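Local coordinates for YcgJ protein (Bacillus subtilis, PDB 1XXL) that is probably an S-adenosylmethionine-dependent methyltransferase that transfers a methyl group to a substrate not yet identified, at residues L26-G31 and E79-P84; D134-H139 and F212-N217. All coordinates share one frame; numbering follows the deposited sequence.

Contact 1. Residues L26-G31 and E79-P84; sequences LDIGAG and ESLPFP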
ATOM      1  N   LEU A  26      13.507  -1.751   5.121  1.00 14.05           N
ATOM      2  CA  LEU A  26      13.050  -2.516   3.994  1.00 14.44           C
ATOM      3  C   LEU A  26      11.750  -1.904   3.479  1.00 14.83           C
ATOM      4  O   LEU A  26      10.811  -1.663   4.260  1.00 14.13           O
ATOM      5  CB  LEU A  26      12.834  -3.968   4.402  1.00 13.95           C
ATOM      6  CG  LEU A  26      12.123  -4.887   3.422  1.00 13.85           C
ATOM      7  CD1 LEU A  26      12.923  -5.073   2.166  1.00 14.06           C
ATOM      8  CD2 LEU A  26      11.831  -6.239   4.074  1.00 13.78           C
ATOM      9  N   ASP A  27      11.699  -1.689   2.168  1.00 15.96           N
ATOM     10  CA  ASP A  27      10.487  -1.251   1.470  1.00 16.43           C
ATOM     11  C   ASP A  27       9.955  -2.362   0.565  1.00 17.02           C
ATOM     12  O   ASP A  27      10.617  -2.782  -0.401  1.00 16.22           O
ATOM     13  CB  ASP A  27      10.755  -0.002   0.628  1.00 17.64           C
ATOM     14  CG  ASP A  27       9.485   0.532  -0.062  1.00 19.70           C
ATOM     15  OD1 ASP A  27       8.361   0.464   0.531  1.00 27.56           O
ATOM     16  OD2 ASP A  27       9.617   1.026  -1.206  1.00 25.89           O
ATOM     17  N   ILE A  28       8.760  -2.831   0.899  1.00 16.92           N
ATOM     18  CA  ILE A  28       8.096  -3.890   0.179  1.00 18.16           C
ATOM     19  C   ILE A  28       7.164  -3.324  -0.881  1.00 17.95           C
ATOM     20  O   ILE A  28       6.268  -2.537  -0.572  1.00 18.97           O
ATOM     21  CB  ILE A  28       7.298  -4.764   1.136  1.00 18.50           C
ATOM     22  CG1 ILE A  28       8.256  -5.374   2.157  1.00 18.86           C
ATOM     23  CG2 ILE A  28       6.597  -5.853   0.360  1.00 19.67           C
ATOM     24  CD1 ILE A  28       7.608  -6.180   3.226  1.00 20.53           C
ATOM     25  N   GLY A  29       7.360  -3.750  -2.121  1.00 17.79           N
ATOM     26  CA  GLY A  29       6.659  -3.174  -3.281  1.00 18.32           C
ATOM     27  C   GLY A  29       7.240  -1.821  -3.629  1.00 18.68           C
ATOM     28  O   GLY A  29       6.522  -0.837  -3.709  1.00 20.04           O
ATOM     29  N   ALA A  30       8.544  -1.762  -3.842  1.00 18.51           N
ATOM     30  CA  ALA A  30       9.247  -0.492  -3.917  1.00 19.20           C
ATOM     31  C   ALA A  30       8.932   0.392  -5.144  1.00 19.68           C
ATOM     32  O   ALA A  30       9.267   1.584  -5.144  1.00 20.29           O
ATOM     33  CB  ALA A  30      10.737  -0.738  -3.820  1.00 19.11           C
ATOM     34  N   GLY A  31       8.335  -0.191  -6.185  1.00 20.38           N
ATOM     35  CA  GLY A  31       7.942   0.554  -7.394  1.00 20.27           C
ATOM     36  C   GLY A  31       9.123   1.253  -8.026  1.00 20.43           C
ATOM     37  O   GLY A  31      10.181   0.645  -8.198  1.00 19.90           O
ATOM     38  N   GLU A  79       5.771 -12.457   0.106  1.00 18.98           N
ATOM     39  CA  GLU A  79       5.431 -13.804   0.577  1.00 19.86           C
ATOM     40  C   GLU A  79       6.664 -14.676   0.793  1.00 19.59           C
ATOM     41  O   GLU A  79       6.580 -15.697   1.434  1.00 20.64           O
ATOM     42  CB  GLU A  79       4.469 -14.505  -0.393  1.00 19.87           C
ATOM     43  CG  GLU A  79       3.050 -13.957  -0.341  1.00 21.52           C
ATOM     44  CD  GLU A  79       2.787 -12.804  -1.294  1.00 23.01           C
ATOM     45  OE1 GLU A  79       3.713 -12.376  -2.029  1.00 22.84           O
ATOM     46  OE2 GLU A  79       1.627 -12.338  -1.326  1.00 24.25           O
ATOM     47  N   SER A  80       7.797 -14.276   0.243  1.00 19.78           N
ATOM     48  CA  SER A  80       9.052 -15.002   0.440  1.00 20.44           C
ATOM     49  C   SER A  80      10.207 -14.030   0.431  1.00 19.01           C
ATOM     50  O   SER A  80      10.843 -13.816  -0.582  1.00 19.94           O
ATOM     51  CB  SER A  80       9.247 -16.054  -0.662  1.00 21.38           C
ATOM     52  OG  SER A  80      10.309 -16.941  -0.316  1.00 25.91           O
ATOM     53  N   LEU A  81      10.445 -13.401   1.564  1.00 18.16           N
ATOM     54  CA  LEU A  81      11.578 -12.504   1.721  1.00 17.01           C
ATOM     55  C   LEU A  81      12.843 -13.326   2.003  1.00 16.60           C
ATOM     56  O   LEU A  81      12.832 -14.224   2.843  1.00 16.02           O
ATOM     57  CB  LEU A  81      11.335 -11.531   2.868  1.00 17.06           C
ATOM     58  CG  LEU A  81      10.145 -10.607   2.689  1.00 17.64           C
ATOM     59  CD1 LEU A  81       9.894  -9.849   3.979  1.00 18.44           C
ATOM     60  CD2 LEU A  81      10.369  -9.663   1.512  1.00 16.69           C
ATOM     61  N   PRO A  82      13.935 -13.016   1.299  1.00 15.89           N
ATOM     62  CA  PRO A  82      15.161 -13.783   1.463  1.00 15.59           C
ATOM     63  C   PRO A  82      16.015 -13.442   2.697  1.00 14.81           C
ATOM     64  O   PRO A  82      17.023 -14.089   2.929  1.00 14.50           O
ATOM     65  CB  PRO A  82      15.915 -13.448   0.170  1.00 15.71           C
ATOM     66  CG  PRO A  82      15.520 -11.990  -0.102  1.00 14.99           C
ATOM     67  CD  PRO A  82      14.067 -11.972   0.255  1.00 16.23           C
ATOM     68  N   PHE A  83      15.595 -12.468   3.499  1.00 14.75           N
ATOM     69  CA  PHE A  83      16.447 -11.855   4.493  1.00 14.44           C
ATOM     70  C   PHE A  83      16.413 -12.654   5.757  1.00 14.47           C
ATOM     71  O   PHE A  83      15.471 -13.394   5.976  1.00 14.64           O
ATOM     72  CB  PHE A  83      16.008 -10.405   4.758  1.00 14.67           C
ATOM     73  CG  PHE A  83      15.934  -9.586   3.502  1.00 14.41           C
ATOM     74  CD1 PHE A  83      17.095  -9.250   2.821  1.00 14.57           C
ATOM     75  CD2 PHE A  83      14.722  -9.209   2.978  1.00 13.33           C
ATOM     76  CE1 PHE A  83      17.049  -8.518   1.648  1.00 15.82           C
ATOM     77  CE2 PHE A  83      14.661  -8.479   1.794  1.00 16.17           C
ATOM     78  CZ  PHE A  83      15.821  -8.137   1.122  1.00 15.27           C
ATOM     79  N   PRO A  84      17.450 -12.515   6.600  1.00 14.66           N
ATOM     80  CA  PRO A  84      17.469 -13.218   7.883  1.00 15.43           C
ATOM     81  C   PRO A  84      16.371 -12.735   8.846  1.00 15.35           C
ATOM     82  O   PRO A  84      15.881 -11.616   8.713  1.00 15.56           O
ATOM     83  CB  PRO A  84      18.838 -12.841   8.461  1.00 15.39           C
ATOM     84  CG  PRO A  84      19.606 -12.286   7.354  1.00 15.87           C
ATOM     85  CD  PRO A  84      18.651 -11.685   6.419  1.00 14.32           C
TER

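Contact 2. Residues D134-H139 and F212-N217; sequences DEFVNH and FCITLN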
ATOM      1  N   ASP A 134     -17.302  -3.501   1.293  1.00 14.95           N
ATOM      2  CA  ASP A 134     -16.057  -4.251   1.055  1.00 15.60           C
ATOM      3  C   ASP A 134     -16.005  -4.758  -0.405  1.00 15.73           C
ATOM      4  O   ASP A 134     -15.084  -4.480  -1.183  1.00 15.59           O
ATOM      5  CB  ASP A 134     -16.031  -5.410   2.042  1.00 15.63           C
ATOM      6  CG  ASP A 134     -14.836  -6.301   1.895  1.00 16.43           C
ATOM      7  OD1 ASP A 134     -14.377  -6.793   2.958  1.00 19.29           O
ATOM      8  OD2 ASP A 134     -14.352  -6.512   0.762  1.00 16.97           O
ATOM      9  N   GLU A 135     -17.039  -5.487  -0.763  1.00 15.29           N
ATOM     10  CA  GLU A 135     -17.210  -6.021  -2.106  1.00 16.14           C
ATOM     11  C   GLU A 135     -17.289  -4.914  -3.203  1.00 14.61           C
ATOM     12  O   GLU A 135     -16.693  -5.035  -4.271  1.00 13.10           O
ATOM     13  CB  GLU A 135     -18.474  -6.853  -2.012  1.00 16.94           C
ATOM     14  CG  GLU A 135     -18.990  -7.572  -3.169  1.00 21.78           C
ATOM     15  CD  GLU A 135     -20.202  -8.429  -2.727  1.00 22.85           C
ATOM     16  OE1 GLU A 135     -21.104  -8.669  -3.571  1.00 33.92           O
ATOM     17  OE2 GLU A 135     -20.257  -8.831  -1.516  1.00 33.27           O
ATOM     18  N   PHE A 136     -17.985  -3.821  -2.916  1.00 13.85           N
ATOM     19  CA  PHE A 136     -18.158  -2.738  -3.894  1.00 13.55           C
ATOM     20  C   PHE A 136     -16.814  -2.144  -4.301  1.00 12.96           C
ATOM     21  O   PHE A 136     -16.502  -2.008  -5.487  1.00 12.56           O
ATOM     22  CB  PHE A 136     -19.050  -1.638  -3.316  1.00 13.08           C
ATOM     23  CG  PHE A 136     -19.236  -0.482  -4.236  1.00 12.92           C
ATOM     24  CD1 PHE A 136     -18.376   0.616  -4.188  1.00 12.59           C
ATOM     25  CD2 PHE A 136     -20.264  -0.483  -5.166  1.00 13.69           C
ATOM     26  CE1 PHE A 136     -18.551   1.677  -5.058  1.00 12.45           C
ATOM     27  CE2 PHE A 136     -20.436   0.577  -6.018  1.00 14.63           C
ATOM     28  CZ  PHE A 136     -19.580   1.647  -5.968  1.00 12.36           C
ATOM     29  N   VAL A 137     -16.016  -1.811  -3.296  1.00 12.82           N
ATOM     30  CA  VAL A 137     -14.744  -1.176  -3.531  1.00 12.53           C
ATOM     31  C   VAL A 137     -13.712  -2.142  -4.096  1.00 12.62           C
ATOM     32  O   VAL A 137     -12.915  -1.745  -4.936  1.00 10.59           O
ATOM     33  CB  VAL A 137     -14.224  -0.412  -2.288  1.00 12.54           C
ATOM     34  CG1 VAL A 137     -13.793  -1.347  -1.148  1.00 11.40           C
ATOM     35  CG2 VAL A 137     -13.085   0.547  -2.703  1.00 12.33           C
ATOM     36  N   ASN A 138     -13.731  -3.402  -3.661  1.00 12.80           N
ATOM     37  CA  ASN A 138     -12.821  -4.388  -4.244  1.00 13.11           C
ATOM     38  C   ASN A 138     -13.106  -4.665  -5.716  1.00 13.83           C
ATOM     39  O   ASN A 138     -12.163  -4.778  -6.538  1.00 13.99           O
ATOM     40  CB  ASN A 138     -12.805  -5.692  -3.440  1.00 13.51           C
ATOM     41  CG  ASN A 138     -11.779  -5.659  -2.326  1.00 13.97           C
ATOM     42  OD1 ASN A 138     -10.590  -5.741  -2.597  1.00 14.68           O
ATOM     43  ND2 ASN A 138     -12.230  -5.511  -1.080  1.00 12.06           N
ATOM     44  N   HIS A 139     -14.389  -4.772  -6.043  1.00 13.79           N
ATOM     45  CA  HIS A 139     -14.824  -4.922  -7.427  1.00 14.48           C
ATOM     46  C   HIS A 139     -14.412  -3.680  -8.248  1.00 14.02           C
ATOM     47  O   HIS A 139     -13.882  -3.822  -9.352  1.00 13.95           O
ATOM     48  CB  HIS A 139     -16.348  -5.155  -7.505  1.00 14.99           C
ATOM     49  CG  HIS A 139     -16.836  -5.511  -8.875  1.00 15.27           C
ATOM     50  ND1 HIS A 139     -16.405  -6.636  -9.549  1.00 19.84           N
ATOM     51  CD2 HIS A 139     -17.706  -4.888  -9.705  1.00 18.35           C
ATOM     52  CE1 HIS A 139     -16.991  -6.691 -10.736  1.00 19.35           C
ATOM     53  NE2 HIS A 139     -17.775  -5.633 -10.861  1.00 19.73           N
ATOM     54  N   PHE A 212     -18.160   6.251  -0.230  1.00 12.54           N
ATOM     55  CA  PHE A 212     -17.099   6.473  -1.219  1.00 12.48           C
ATOM     56  C   PHE A 212     -17.234   7.807  -1.972  1.00 11.86           C
ATOM     57  O   PHE A 212     -16.614   7.985  -3.007  1.00 10.32           O
ATOM     58  CB  PHE A 212     -16.992   5.275  -2.190  1.00 11.31           C
ATOM     59  CG  PHE A 212     -16.717   3.968  -1.492  1.00 12.21           C
ATOM     60  CD1 PHE A 212     -15.500   3.743  -0.878  1.00 10.49           C
ATOM     61  CD2 PHE A 212     -17.699   2.982  -1.396  1.00 10.71           C
ATOM     62  CE1 PHE A 212     -15.252   2.563  -0.230  1.00 11.92           C
ATOM     63  CE2 PHE A 212     -17.449   1.800  -0.732  1.00 10.59           C
ATOM     64  CZ  PHE A 212     -16.231   1.590  -0.157  1.00 10.81           C
ATOM     65  N   CYS A 213     -18.051   8.724  -1.442  1.00 12.23           N
ATOM     66  CA  CYS A 213     -18.114  10.104  -1.913  1.00 12.30           C
ATOM     67  C   CYS A 213     -18.235  10.189  -3.430  1.00 12.82           C
ATOM     68  O   CYS A 213     -17.477  10.890  -4.090  1.00 13.21           O
ATOM     69  CB  CYS A 213     -16.875  10.854  -1.467  1.00 12.09           C
ATOM     70  SG  CYS A 213     -16.574  10.765   0.301  1.00 14.45           S
ATOM     71  N   ILE A 214     -19.206   9.473  -3.976  1.00 13.77           N
ATOM     72  CA  ILE A 214     -19.344   9.338  -5.416  1.00 14.57           C
ATOM     73  C   ILE A 214     -19.984  10.585  -6.010  1.00 14.88           C
ATOM     74  O   ILE A 214     -21.085  10.993  -5.620  1.00 14.79           O
ATOM     75  CB  ILE A 214     -20.135   8.064  -5.784  1.00 14.23           C
ATOM     76  CG1 ILE A 214     -19.369   6.832  -5.335  1.00 14.88           C
ATOM     77  CG2 ILE A 214     -20.363   7.954  -7.305  1.00 14.92           C
ATOM     78  CD1 ILE A 214     -20.156   5.483  -5.567  1.00 15.70           C
ATOM     79  N   THR A 215     -19.271  11.206  -6.940  1.00 15.55           N
ATOM     80  CA  THR A 215     -19.770  12.381  -7.647  1.00 16.08           C
ATOM     81  C   THR A 215     -19.865  12.038  -9.145  1.00 16.05           C
ATOM     82  O   THR A 215     -18.912  11.512  -9.714  1.00 13.95           O
ATOM     83  CB  THR A 215     -18.870  13.618  -7.397  1.00 15.66           C
ATOM     84  OG1 THR A 215     -18.875  13.930  -5.992  1.00 17.95           O
ATOM     85  CG2 THR A 215     -19.388  14.842  -8.161  1.00 15.12           C
ATOM     86  N   LEU A 216     -21.030  12.330  -9.739  1.00 16.79           N
ATOM     87  CA  LEU A 216     -21.343  12.011 -11.139  1.00 18.47           C
ATOM     88  C   LEU A 216     -21.916  13.222 -11.887  1.00 19.50           C
ATOM     89  O   LEU A 216     -22.544  14.091 -11.283  1.00 19.01           O
ATOM     90  CB  LEU A 216     -22.397  10.879 -11.194  1.00 18.27           C
ATOM     91  CG  LEU A 216     -22.137   9.619 -10.349  1.00 17.98           C
ATOM     92  CD1 LEU A 216     -23.341   8.707 -10.334  1.00 19.24           C
ATOM     93  CD2 LEU A 216     -20.932   8.894 -10.872  1.00 17.63           C
ATOM     94  N   ASN A 217     -21.702  13.260 -13.202  1.00 20.95           N
ATOM     95  CA  ASN A 217     -22.446  14.161 -14.093  1.00 22.57           C
ATOM     96  C   ASN A 217     -23.897  13.693 -14.224  1.00 23.93           C
ATOM     97  O   ASN A 217     -24.204  12.521 -13.961  1.00 23.81           O
ATOM     98  CB  ASN A 217     -21.820  14.181 -15.488  1.00 22.85           C
ATOM     99  CG  ASN A 217     -20.532  14.972 -15.542  1.00 23.77           C
ATOM    100  OD1 ASN A 217     -20.556  16.198 -15.498  1.00 25.76           O
ATOM    101  ND2 ASN A 217     -19.400  14.280 -15.691  1.00 24.53           N
TER

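Contact 1. Residues L26-G31 and E79-P84
L26 reaches from its strand to both L81 and F83, and its fork divides the work. Its CB points at the 79-84 loop, with CG anti to the backbone N (chi1 169°). CG then splits into two methyls with different neighbours. CD1 lies 3.8 Å from CE2 of F83 and meets that ring obliquely. CD2 meets the CD1 methyl of L81 at 4.1 Å, the two leucines touching tip to tip. The same L81 CD1 also lies 4.4 Å from CD1 of I28, so this methyl faces two residues that point the same way from the strand.

The strand and the turn after it belong to a Rossmann-like methyltransferase fold. Here the strand runs into the G29-A30-G31 turn, where G29 binds S-adenosyl-L-methionine. E79, in the loop between strands 71-75 and 88-94, probably helps bind the cofactor too.

Within the loop, CG of P82 sits 3.9 Å above the centre of one face of the F83 ring. F88 packs edge-to-face with the same ring. Helix 103-113 touches L26 with V113 and I28 with V110, and its E109 OE2 accepts a hydrogen bond from L81 N.

Contact 2. Residues D134-H139 and F212-N217
F212 projects its ring against helix 131-144, where it meets F136 and V137. It is the first residue past the end of helix 206-211. Its CG lies anti to the carbonyl carbon (chi1 -58°), and the ring reaches the helix with CD2, CE2, CZ and CE1. CD2 is 3.7 Å from CD1 of F136. The two phenylalanines run alongside each other, pointing opposite ways. Their planes are near parallel, at 19°, but the centroids are 5.6 Å apart, an offset so large that little of one ring lies over the other.

The V137 side chain stands roughly perpendicular to that of F212. Its CB comes within 3.5 Å of F212 CZ, and its two methyls lie near the same end of the ring.

F136 also meets I214, whose CD1 approaches CZ of F136 at 3.9 Å, each side chain extending from its own segment toward the other. Between F212 and I214 the chain turns through C213, the C-prime residue of the Schellman motif that ends helix 206-211. After this turn I214 also faces F136. The imidazole of H200, on helix 191-202, stacks with the F136 ring and its NE2 hydrogen-bonds to F136 O.

The groups that meet across the contact are all hydrocarbon. The attraction between the segments is therefore probably dispersive and hydrophobic, and rests on the fit of rings and methyls.

Overall arrangement
The two contacts lie on opposite sides of the chain's centre. Their centres are 31 Å apart, their nearest atoms about 14 Å, and they do not touch. Both segments of contact 1 precede those of contact 2 in the sequence. Both contacts reach the same mixed sheet: strand 24-28 carries contact 1, while short strand 215-216 of contact 2 pairs antiparallel with strand 222-236. Contact 1 borders the cofactor site: its segments include G29 and E79. The side chain of I28 is about 9 Å from that of R94, which binds S-adenosyl-L-methionine, and about 8 Å from that of D50, which probably does. Contact 2 lies away from the annotated sites and joins helix 131-144 to the segment following helix 206-211.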